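Long-range contacts in sensor protein (Rhodopseudomonas palustris, PDB 2OOL), which senses light as the biliverdin-binding domain of a bacteriophytochrome, which as a whole probably signals as a histidine kinase: residues 123-128 with 254-259; 38-43 with 263-268; 184-189 with 291-296. All coordinates share one frame; numbering follows the deposited sequence.

Contact 1 (123-128 with 254-259); sequences HRHDSI and PIDLSF
Phe259 packs against two histidines of 123-128 at once. Its ring presents the CD2-CE2 edge to the face of the His125 imidazole in a T-shaped stack, with centroids 5.1 Å apart and planes at 72°. Asp126 OD1 lies over the centre of the opposite face, and the His125 ring is thus sandwiched. CG of His125 is anti to the backbone N (chi1 177°); at the far end of the ring NE2 gives Asp256 OD2 a weak, bent hydrogen bond at 3.3 Å. The other imidazole, of His123, takes the CB of Phe259 over its face in a CH-pi contact, 3.9 Å from CB to the ring centroid. A water fills the corner between them, accepting from Phe259 N, donating to Asp256 O and bonded to His123 NE2. The bond from Ser258 N to Asp256 OD1 (2.8 Å) closes an Asx turn that shapes the loop; Ser258 OG adds a second donor to OD1 at 2.6 Å. An alanine at Asp256 would probably leave both Ser258 donors without this acceptor and the imidazole less firmly fixed at NE2. Ile128 CD1 and Ile255 CG2 make a separate, buried apolar touch at 4.2 Å. The looser, partly exposed side is the Asp126-Asp256 pair, whose like-charged OD2 atoms sit 3.9 Å apart, with a second water linking Asp126 OD2 to Asp256 N. The arrangement joins the beta hairpin of the PAS domain, turned by a type I' turn at His125 to Ile128, to the long GAF loop that contributes to the knotted PAS-GAF interface of phytochromes.

Contact 2 (38-43 with 263-268); sequences AIQPHG and RSVSPT. With LBV (3-[2-[(Z)-[3-(2-carboxyethyl)-5-[(Z)-(4-ethenyl-3-methyl-5-oxidanylidene-pyrrol-2-ylidene)methyl]-4-methyl-pyrrol-1-ium -2-ylidene]methyl]-5-[(Z)-[(3E)-3-ethylidene-4-methyl-5-oxidanylidene-pyrrolidin-2-ylidene]methyl]-4-methyl-1H-pyrrol-3- yl]propanoic acid), chain C.
Gln40 reaches across to the backbone of Arg263, where its NE2 donates to Arg263 O at 3.2 Å. The N-H is nearly straight on its target (169°), and the carbonyl oxygen lies close to the plane of the Gln40 amide. The side chain is extended beyond CG, which carries the amide to this oxygen, and NE2 also grazes Val265 CG1. A backbone-to-backbone bond, Ser264 N to Ala38 O at 3.0 Å, completes the direct link, while the CB atoms of Ala38 and Ser264 touch beside it. Outward from this link, the Arg263 side chain leaves for the chromophore. Its CG is anti to the backbone N (chi1 175°), and a bend at chi3 helps bring the guanidinium to the propionate on the B pyrrole of the biliverdin. NH1 donates to O2B and NH2 to O1B of LBV, each at 2.8 Å, a two-pronged grip with the carboxylate at the guanidinium edge. Ser266 N adds a third bond, to LBV O1B at 3.0 Å. Further out, Ile33 O holds Arg263 NH2, Ile232 O shares Gln40 NE2, and Tyr238 OH meets both Ser264 OG and Val265 N. Ser266 is the N-cap of the helix that follows; its OG takes a weak bond from Thr268 N and is also bonded to Glu31. Thr268 CG2 packs on the LBV methyl CMA at 3.4 Å. The backbone held by Ala38 of strand 38-39 and Gln40 just after it is thus the one from which the propionate is gripped. Facing the guanidinium and the Ser266 N-H, the propionate is probably held as the carboxylate.

Contact 3 (184-189 with 291-296); sequences VYQFAA and RLWGMI
On neighbouring antiparallel strands of the GAF-domain sheet, the indole of Trp293 carries Gln186 on one face: CG stands over the six-membered ring, 3.7 Å from its centroid, a CH-pi contact. With the chain extended, the Gln186 amide lies at 27° to the indole plane and OE1 comes to 3.2 Å from Trp293 CZ2. Val184 CG1 touches the ring edge at CZ3. The Phe187 ring has Tyr185 CD1 over one face and the carbonyl carbon of Trp293 at its edge, while its CE1 reaches Leu292 CG and Met295 CG obliquely. Tyr185 and Met295 form a hydrogen-bonded pair, both bonds 2.8 Å (Tyr185 N to Met295 O and Met295 N to Tyr185 O), flanked by the non-hydrogen-bonded pairs Val184-Ile296 and Gln186-Gly294. Trp293 and Gly294 both face Ile286 on the next strand, a classic beta bulge. Tyr185 and Met295 point to one face of the sheet, where Met295 lines the biliverdin pocket; Val184, Gln186 and Ile296 point to the other. At the bulge Phe187 N donates to Trp293 O at 3.0 Å. That same oxygen accepts from a water that also donates to Phe187 O at 2.7 Å, and the water lies above the indole on the face that Gln186 CG covers.

From the N terminus the chain first supplies 38-43, then the PAS hairpin at 123-128 and the GAF strand at 184-189; their partners follow in the order 254-259, 263-268 and 291-296. Contact 2 closes the longest loop, from the start of the PAS region to the start of helix 267-276. Nested inside it, contact 1 closes the chain from the PAS hairpin to the GAF loop. The two touch, Leu257 packing on Ala38 and Arg263, and together they bind the PAS domain to the GAF loop. Contact 3 crosses both, closing the GAF chain from strand 181-187 to strand 291-300. Contacts 2 and 3 both contribute residues to the chromophore pocket.

Contact 1 (123-128 with 254-259)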
loop_
_atom_site.group_PDB
_atom_site.type_symbol
_atom_site.label_atom_id
_atom_site.label_comp_id
_atom_site.label_asym_id
_atom_site.label_seq_id
_atom_site.Cartn_x
_atom_site.Cartn_y
_atom_site.Cartn_z
ATOM N N HIS A 123 -13.239 -15.786 10.374
ATOM C CA HIS A 123 -12.832 -15.531 11.744
ATOM C C HIS A 123 -13.351 -16.547 12.763
ATOM O O HIS A 123 -14.326 -17.253 12.523
ATOM C CB HIS A 123 -13.133 -14.082 12.168
ATOM C CG HIS A 123 -14.502 -13.869 12.710
ATOM N ND1 HIS A 123 -15.536 -13.386 11.934
ATOM C CD2 HIS A 123 -14.987 -13.968 13.977
ATOM C CE1 HIS A 123 -16.611 -13.228 12.696
ATOM N NE2 HIS A 123 -16.306 -13.580 13.942
ATOM N N ARG A 124 -12.641 -16.597 13.883
ATOM C CA ARG A 124 -12.908 -17.505 15.012
ATOM C C ARG A 124 -13.287 -16.691 16.244
ATOM O O ARG A 124 -12.540 -15.818 16.608
ATOM C CB ARG A 124 -11.627 -18.201 15.374
ATOM C CG ARG A 124 -11.368 -19.488 14.656
ATOM C CD ARG A 124 -10.207 -20.212 15.378
ATOM N NE ARG A 124 -9.691 -21.338 14.607
ATOM C CZ ARG A 124 -9.040 -21.241 13.445
ATOM N NH1 ARG A 124 -8.784 -20.055 12.884
ATOM N NH2 ARG A 124 -8.643 -22.360 12.840
ATOM N N HIS A 125 -14.420 -16.967 16.881
ATOM C CA HIS A 125 -14.878 -16.212 18.082
ATOM C C HIS A 125 -15.921 -17.156 18.691
ATOM O O HIS A 125 -16.604 -17.878 17.961
ATOM C CB HIS A 125 -15.373 -14.773 17.655
ATOM C CG HIS A 125 -15.943 -13.913 18.771
ATOM N ND1 HIS A 125 -15.214 -13.530 19.882
ATOM C CD2 HIS A 125 -17.169 -13.345 18.919
ATOM C CE1 HIS A 125 -15.970 -12.784 20.669
ATOM N NE2 HIS A 125 -17.159 -12.656 20.105
ATOM N N ASP A 126 -15.932 -17.324 20.027
ATOM C CA ASP A 126 -16.907 -18.224 20.691
ATOM C C ASP A 126 -16.919 -19.643 20.251
ATOM O O ASP A 126 -17.976 -20.292 20.118
ATOM C CB ASP A 126 -18.318 -17.657 20.585
ATOM C CG ASP A 126 -18.509 -16.420 21.489
ATOM O OD1 ASP A 126 -17.513 -15.919 22.055
ATOM O OD2 ASP A 126 -19.675 -16.013 21.705
ATOM N N SER A 127 -15.724 -20.185 20.096
ATOM C CA SER A 127 -15.574 -21.592 19.835
ATOM C C SER A 127 -16.133 -21.975 18.476
ATOM O O SER A 127 -16.300 -23.159 18.183
ATOM C CB SER A 127 -16.204 -22.421 21.013
ATOM O OG SER A 127 -16.082 -21.632 22.222
ATOM N N ILE A 128 -16.397 -20.982 17.610
ATOM C CA ILE A 128 -16.902 -21.269 16.255
ATOM C C ILE A 128 -16.202 -20.477 15.172
ATOM O O ILE A 128 -15.531 -19.503 15.450
ATOM C CB ILE A 128 -18.450 -21.038 16.140
ATOM C CG1 ILE A 128 -18.825 -19.599 16.485
ATOM C CG2 ILE A 128 -19.223 -22.057 17.026
ATOM C CD1 ILE A 128 -20.137 -19.169 15.941
ATOM N N PRO A 254 -27.462 -17.143 21.047
ATOM C CA PRO A 254 -27.414 -16.467 19.752
ATOM C C PRO A 254 -25.995 -16.356 19.229
ATOM O O PRO A 254 -25.078 -16.437 19.999
ATOM C CB PRO A 254 -27.912 -15.050 20.062
ATOM C CG PRO A 254 -27.832 -14.906 21.556
ATOM C CD PRO A 254 -27.863 -16.246 22.152
ATOM N N ILE A 255 -25.813 -16.127 17.935
ATOM C CA ILE A 255 -24.483 -15.998 17.400
ATOM C C ILE A 255 -23.987 -14.553 17.617
ATOM O O ILE A 255 -24.614 -13.593 17.176
ATOM C CB ILE A 255 -24.428 -16.430 15.879
ATOM C CG1 ILE A 255 -24.723 -17.941 15.771
ATOM C CG2 ILE A 255 -23.068 -16.157 15.310
ATOM C CD1 ILE A 255 -25.058 -18.469 14.364
ATOM N N ASP A 256 -22.855 -14.455 18.296
ATOM C CA ASP A 256 -22.182 -13.219 18.578
ATOM C C ASP A 256 -21.499 -12.731 17.308
ATOM O O ASP A 256 -20.497 -13.292 16.868
ATOM C CB ASP A 256 -21.157 -13.439 19.716
ATOM C CG ASP A 256 -20.529 -12.164 20.185
ATOM O OD1 ASP A 256 -20.466 -11.175 19.420
ATOM O OD2 ASP A 256 -20.134 -12.116 21.359
ATOM N N LEU A 257 -22.052 -11.680 16.719
ATOM C CA LEU A 257 -21.518 -11.123 15.485
ATOM C C LEU A 257 -20.554 -9.978 15.729
ATOM O O LEU A 257 -20.189 -9.248 14.812
ATOM C CB LEU A 257 -22.676 -10.751 14.592
ATOM C CG LEU A 257 -23.561 -11.940 14.189
ATOM C CD1 LEU A 257 -24.784 -11.480 13.470
ATOM C CD2 LEU A 257 -22.774 -12.852 13.288
ATOM N N SER A 258 -20.063 -9.835 16.958
ATOM C CA SER A 258 -19.106 -8.740 17.244
ATOM C C SER A 258 -18.035 -8.526 16.164
ATOM O O SER A 258 -17.767 -7.374 15.768
ATOM C CB SER A 258 -18.404 -8.959 18.574
ATOM O OG SER A 258 -19.299 -8.902 19.660
ATOM N N PHE A 259 -17.394 -9.613 15.711
ATOM C CA PHE A 259 -16.288 -9.553 14.747
ATOM C C PHE A 259 -16.696 -9.854 13.293
ATOM O O PHE A 259 -15.854 -10.030 12.428
ATOM C CB PHE A 259 -15.135 -10.409 15.226
ATOM C CG PHE A 259 -14.489 -9.869 16.440
ATOM C CD1 PHE A 259 -13.570 -8.825 16.334
ATOM C CD2 PHE A 259 -14.878 -10.286 17.693
ATOM C CE1 PHE A 259 -13.007 -8.274 17.464
ATOM C CE2 PHE A 259 -14.301 -9.742 18.852
ATOM C CZ PHE A 259 -13.375 -8.714 18.727
HETATM O O HOH W 1 -18.151 -12.409 15.813
HETATM O O HOH W 2 -21.464 -16.961 19.514
#

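Contact 2 (38-43 with 263-268)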
loop_
_atom_site.group_PDB
_atom_site.type_symbol
_atom_site.label_atom_id
_atom_site.label_comp_id
_atom_site.label_asym_id
_atom_site.label_seq_id
_atom_site.Cartn_x
_atom_site.Cartn_y
_atom_site.Cartn_z
ATOM N N ALA A 38 -28.989 -11.313 12.475
ATOM C CA ALA A 38 -29.172 -10.982 11.076
ATOM C C ALA A 38 -27.953 -10.299 10.511
ATOM O O ALA A 38 -27.158 -9.731 11.255
ATOM C CB ALA A 38 -30.451 -10.097 10.880
ATOM N N ILE A 39 -27.863 -10.297 9.179
ATOM C CA ILE A 39 -26.783 -9.640 8.445
ATOM C C ILE A 39 -27.261 -8.616 7.376
ATOM O O ILE A 39 -28.428 -8.594 6.975
ATOM C CB ILE A 39 -25.850 -10.689 7.778
ATOM C CG1 ILE A 39 -26.588 -11.455 6.676
ATOM C CG2 ILE A 39 -25.243 -11.658 8.831
ATOM C CD1 ILE A 39 -25.700 -11.967 5.511
ATOM N N GLN A 40 -26.330 -7.756 6.946
ATOM C CA GLN A 40 -26.509 -6.949 5.769
ATOM C C GLN A 40 -26.359 -7.854 4.523
ATOM O O GLN A 40 -25.321 -8.501 4.348
ATOM C CB GLN A 40 -25.494 -5.790 5.720
ATOM C CG GLN A 40 -25.536 -4.921 6.988
ATOM C CD GLN A 40 -24.555 -3.812 6.954
ATOM O OE1 GLN A 40 -24.580 -3.016 6.031
ATOM N NE2 GLN A 40 -23.693 -3.733 7.969
ATOM N N PRO A 41 -27.358 -7.840 3.629
ATOM C CA PRO A 41 -27.433 -8.787 2.531
ATOM C C PRO A 41 -26.575 -8.549 1.276
ATOM O O PRO A 41 -26.728 -9.289 0.316
ATOM C CB PRO A 41 -28.927 -8.753 2.152
ATOM C CG PRO A 41 -29.354 -7.407 2.479
ATOM C CD PRO A 41 -28.462 -6.868 3.581
ATOM N N HIS A 42 -25.656 -7.585 1.254
ATOM C CA HIS A 42 -24.740 -7.496 0.106
ATOM C C HIS A 42 -23.722 -8.659 0.170
ATOM O O HIS A 42 -22.917 -8.798 -0.731
ATOM C CB HIS A 42 -24.012 -6.130 0.067
ATOM C CG HIS A 42 -23.156 -5.881 1.273
ATOM N ND1 HIS A 42 -23.684 -5.537 2.494
ATOM C CD2 HIS A 42 -21.821 -5.979 1.455
ATOM C CE1 HIS A 42 -22.714 -5.440 3.380
ATOM N NE2 HIS A 42 -21.568 -5.682 2.776
ATOM N N GLY A 43 -23.733 -9.457 1.258
ATOM C CA GLY A 43 -22.783 -10.569 1.452
ATOM C C GLY A 43 -23.534 -11.792 1.976
ATOM O O GLY A 43 -24.717 -11.733 2.177
ATOM N N ARG A 263 -22.559 -8.008 10.066
ATOM C CA ARG A 263 -23.503 -7.868 11.174
ATOM C C ARG A 263 -24.495 -6.786 10.840
ATOM O O ARG A 263 -24.121 -5.702 10.426
ATOM C CB ARG A 263 -22.752 -7.487 12.450
ATOM C CG ARG A 263 -23.610 -7.172 13.688
ATOM C CD ARG A 263 -22.764 -6.762 14.917
ATOM N NE ARG A 263 -21.964 -5.542 14.687
ATOM C CZ ARG A 263 -22.436 -4.299 14.728
ATOM N NH1 ARG A 263 -21.632 -3.254 14.421
ATOM N NH2 ARG A 263 -23.690 -4.091 15.069
ATOM N N SER A 264 -25.771 -7.062 11.036
ATOM C CA SER A 264 -26.772 -6.006 10.859
ATOM C C SER A 264 -26.628 -5.015 12.003
ATOM O O SER A 264 -26.391 -5.433 13.141
ATOM C CB SER A 264 -28.146 -6.655 10.940
ATOM O OG SER A 264 -29.106 -5.772 10.503
ATOM N N VAL A 265 -26.833 -3.726 11.718
ATOM C CA VAL A 265 -26.576 -2.668 12.655
ATOM C C VAL A 265 -27.868 -2.094 13.233
ATOM O O VAL A 265 -28.935 -2.368 12.731
ATOM C CB VAL A 265 -25.736 -1.525 12.003
ATOM C CG1 VAL A 265 -24.406 -2.078 11.530
ATOM C CG2 VAL A 265 -26.483 -0.915 10.898
ATOM N N SER A 266 -27.767 -1.349 14.326
ATOM C CA SER A 266 -28.950 -0.836 15.007
ATOM C C SER A 266 -29.834 -0.027 14.049
ATOM O O SER A 266 -29.343 0.898 13.416
ATOM C CB SER A 266 -28.533 0.142 16.122
ATOM O OG SER A 266 -29.610 0.959 16.533
ATOM N N PRO A 267 -31.131 -0.346 14.007
ATOM C CA PRO A 267 -32.158 0.407 13.301
ATOM C C PRO A 267 -32.172 1.872 13.668
ATOM O O PRO A 267 -32.394 2.670 12.803
ATOM C CB PRO A 267 -33.459 -0.234 13.803
ATOM C CG PRO A 267 -33.095 -1.615 14.062
ATOM C CD PRO A 267 -31.714 -1.528 14.667
ATOM N N THR A 268 -31.929 2.201 14.939
ATOM C CA THR A 268 -31.860 3.584 15.412
ATOM C C THR A 268 -30.743 4.350 14.749
ATOM O O THR A 268 -30.883 5.539 14.459
ATOM C CB THR A 268 -31.633 3.636 16.956
ATOM O OG1 THR A 268 -32.567 2.763 17.594
ATOM C CG2 THR A 268 -31.883 5.006 17.475
HETATM C C1A LBV C . -28.399 8.200 18.015
HETATM C C1B LBV C . -26.272 4.309 17.720
HETATM O O1B LBV C . -24.881 -1.515 15.261
HETATM C C1C LBV C . -22.726 5.314 15.070
HETATM O O1C LBV C . -19.841 4.619 10.799
HETATM C C1D LBV C . -21.881 9.790 13.769
HETATM C C2A LBV C . -29.299 7.930 19.196
HETATM C C2B LBV C . -25.952 2.944 17.755
HETATM O O2B LBV C . -22.816 -0.790 15.021
HETATM C C2C LBV C . -21.572 5.333 14.258
HETATM O O2C LBV C . -22.007 5.002 10.555
HETATM C C2D LBV C . -21.675 11.128 14.164
HETATM C C3A LBV C . -28.859 6.480 19.467
HETATM C C3B LBV C . -24.835 2.740 16.948
HETATM C C3C LBV C . -21.295 6.665 13.996
HETATM C C3D LBV C . -21.115 11.766 13.079
HETATM C C4A LBV C . -27.857 6.104 18.531
HETATM C C4B LBV C . -24.440 4.017 16.451
HETATM C C4C LBV C . -22.287 7.449 14.610
HETATM C C4D LBV C . -21.002 10.814 12.056
HETATM C CAA LBV C . -29.342 5.632 20.489
HETATM C CAB LBV C . -24.172 1.381 16.674
HETATM C CAC LBV C . -20.697 4.186 13.700
HETATM C CAD LBV C . -20.786 13.100 13.046
HETATM C CBA LBV C . -30.379 5.960 21.615
HETATM C CBB LBV C . -24.544 0.824 15.315
HETATM C CBC LBV C . -21.315 3.608 12.388
HETATM C CBD LBV C . -20.204 13.716 11.943
HETATM C CGB LBV C . -24.026 -0.623 15.192
HETATM C CGC LBV C . -21.031 4.482 11.123
HETATM C CHB LBV C . -27.303 4.810 18.527
HETATM C CHC LBV C . -23.319 4.134 15.573
HETATM C CHD LBV C . -22.419 8.840 14.627
HETATM C CMA LBV C . -30.761 8.004 18.725
HETATM C CMB LBV C . -26.721 1.844 18.520
HETATM C CMC LBV C . -20.076 7.096 13.151
HETATM C CMD LBV C . -21.974 11.802 15.521
HETATM N N_A LBV C . -27.626 7.137 17.712
HETATM O O_A LBV C . -28.364 9.261 17.399
HETATM N N_B LBV C . -25.332 4.888 16.953
HETATM N N_C LBV C . -23.107 6.593 15.224
HETATM N N_D LBV C . -21.486 9.661 12.515
HETATM O O_D LBV C . -20.549 10.964 10.908
#

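Contact 3 (184-189 with 291-296)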
loop_
_atom_site.group_PDB
_atom_site.type_symbol
_atom_site.label_atom_id
_atom_site.label_comp_id
_atom_site.label_asym_id
_atom_site.label_seq_id
_atom_site.Cartn_x
_atom_site.Cartn_y
_atom_site.Cartn_z
ATOM N N VAL A 184 -12.733 13.510 10.384
ATOM C CA VAL A 184 -12.040 12.966 11.551
ATOM C C VAL A 184 -12.731 13.579 12.768
ATOM O O VAL A 184 -12.836 14.791 12.896
ATOM C CB VAL A 184 -10.555 13.269 11.539
ATOM C CG1 VAL A 184 -9.889 12.633 12.777
ATOM C CG2 VAL A 184 -9.977 12.754 10.255
ATOM N N TYR A 185 -13.237 12.712 13.613
ATOM C CA TYR A 185 -14.111 13.051 14.729
ATOM C C TYR A 185 -13.339 12.683 15.982
ATOM O O TYR A 185 -12.950 11.526 16.131
ATOM C CB TYR A 185 -15.364 12.162 14.657
ATOM C CG TYR A 185 -16.460 12.464 15.661
ATOM C CD1 TYR A 185 -16.747 11.584 16.712
ATOM C CD2 TYR A 185 -17.232 13.588 15.542
ATOM C CE1 TYR A 185 -17.767 11.849 17.626
ATOM C CE2 TYR A 185 -18.256 13.878 16.468
ATOM C CZ TYR A 185 -18.530 12.986 17.501
ATOM O OH TYR A 185 -19.550 13.298 18.423
ATOM N N GLN A 186 -13.152 13.640 16.891
ATOM C CA GLN A 186 -12.367 13.400 18.101
ATOM C C GLN A 186 -13.279 13.461 19.309
ATOM O O GLN A 186 -14.131 14.345 19.395
ATOM C CB GLN A 186 -11.282 14.492 18.274
ATOM C CG GLN A 186 -10.322 14.228 19.439
ATOM C CD GLN A 186 -9.355 15.380 19.686
ATOM O OE1 GLN A 186 -8.404 15.254 20.452
ATOM N NE2 GLN A 186 -9.592 16.488 19.044
ATOM N N PHE A 187 -13.091 12.536 20.242
ATOM C CA PHE A 187 -13.934 12.482 21.468
ATOM C C PHE A 187 -13.335 13.424 22.533
ATOM O O PHE A 187 -12.096 13.467 22.699
ATOM C CB PHE A 187 -14.020 11.052 21.997
ATOM C CG PHE A 187 -14.942 10.128 21.181
ATOM C CD1 PHE A 187 -14.411 9.102 20.427
ATOM C CD2 PHE A 187 -16.321 10.344 21.141
ATOM C CE1 PHE A 187 -15.230 8.296 19.650
ATOM C CE2 PHE A 187 -17.147 9.540 20.407
ATOM C CZ PHE A 187 -16.613 8.511 19.644
ATOM N N ALA A 188 -14.211 14.217 23.167
ATOM C CA ALA A 188 -13.951 14.918 24.447
ATOM C C ALA A 188 -14.064 13.945 25.637
ATOM O O ALA A 188 -14.568 12.808 25.505
ATOM C CB ALA A 188 -14.987 16.045 24.643
ATOM N N ALA A 189 -13.656 14.424 26.799
ATOM C CA ALA A 189 -13.650 13.658 28.049
ATOM C C ALA A 189 -15.029 13.122 28.411
ATOM O O ALA A 189 -15.122 12.045 28.944
ATOM C CB ALA A 189 -13.098 14.532 29.172
ATOM N N ARG A 291 -8.122 2.870 24.327
ATOM C CA ARG A 291 -9.227 3.773 24.534
ATOM C C ARG A 291 -9.540 4.420 23.183
ATOM O O ARG A 291 -8.625 4.727 22.428
ATOM C CB ARG A 291 -8.777 4.816 25.547
ATOM C CG ARG A 291 -9.842 5.562 26.290
ATOM C CD ARG A 291 -9.137 6.626 27.179
ATOM N NE ARG A 291 -10.001 7.622 27.819
ATOM C CZ ARG A 291 -10.728 7.429 28.932
ATOM N NH1 ARG A 291 -10.777 6.233 29.562
ATOM N NH2 ARG A 291 -11.445 8.454 29.417
ATOM N N LEU A 292 -10.817 4.634 22.898
ATOM C CA LEU A 292 -11.271 5.269 21.654
ATOM C C LEU A 292 -10.952 6.780 21.684
ATOM O O LEU A 292 -11.478 7.538 22.501
ATOM C CB LEU A 292 -12.775 4.970 21.439
ATOM C CG LEU A 292 -13.406 4.928 20.041
ATOM C CD1 LEU A 292 -12.623 4.069 19.026
ATOM C CD2 LEU A 292 -14.851 4.461 20.149
ATOM N N TRP A 293 -10.034 7.208 20.827
ATOM C CA TRP A 293 -9.654 8.612 20.765
ATOM C C TRP A 293 -10.559 9.389 19.842
ATOM O O TRP A 293 -10.794 10.587 20.039
ATOM C CB TRP A 293 -8.204 8.705 20.301
ATOM C CG TRP A 293 -7.666 10.091 20.142
ATOM C CD1 TRP A 293 -6.912 10.784 21.044
ATOM C CD2 TRP A 293 -7.788 10.944 18.983
ATOM N NE1 TRP A 293 -6.575 12.015 20.530
ATOM C CE2 TRP A 293 -7.097 12.134 19.268
ATOM C CE3 TRP A 293 -8.425 10.815 17.749
ATOM C CZ2 TRP A 293 -7.028 13.191 18.368
ATOM C CZ3 TRP A 293 -8.352 11.872 16.846
ATOM C CH2 TRP A 293 -7.648 13.035 17.162
ATOM N N GLY A 294 -11.018 8.708 18.800
ATOM C CA GLY A 294 -11.823 9.300 17.723
ATOM C C GLY A 294 -12.175 8.282 16.630
ATOM O O GLY A 294 -11.911 7.084 16.767
ATOM N N MET A 295 -12.786 8.780 15.549
ATOM C CA MET A 295 -13.190 7.961 14.407
ATOM C C MET A 295 -12.980 8.726 13.101
ATOM O O MET A 295 -13.131 9.947 13.069
ATOM C CB MET A 295 -14.684 7.643 14.475
ATOM C CG MET A 295 -15.185 7.128 15.776
ATOM S SD MET A 295 -15.510 5.345 15.792
ATOM C CE MET A 295 -17.227 5.409 15.264
ATOM N N ILE A 296 -12.604 7.999 12.052
ATOM C CA ILE A 296 -12.695 8.466 10.679
ATOM C C ILE A 296 -14.041 7.992 10.185
ATOM O O ILE A 296 -14.310 6.802 10.153
ATOM C CB ILE A 296 -11.587 7.876 9.801
ATOM C CG1 ILE A 296 -10.228 8.155 10.447
ATOM C CG2 ILE A 296 -11.677 8.445 8.385
ATOM C CD1 ILE A 296 -9.028 7.908 9.549
HETATM O O HOH W 3 -9.765 12.331 21.998
#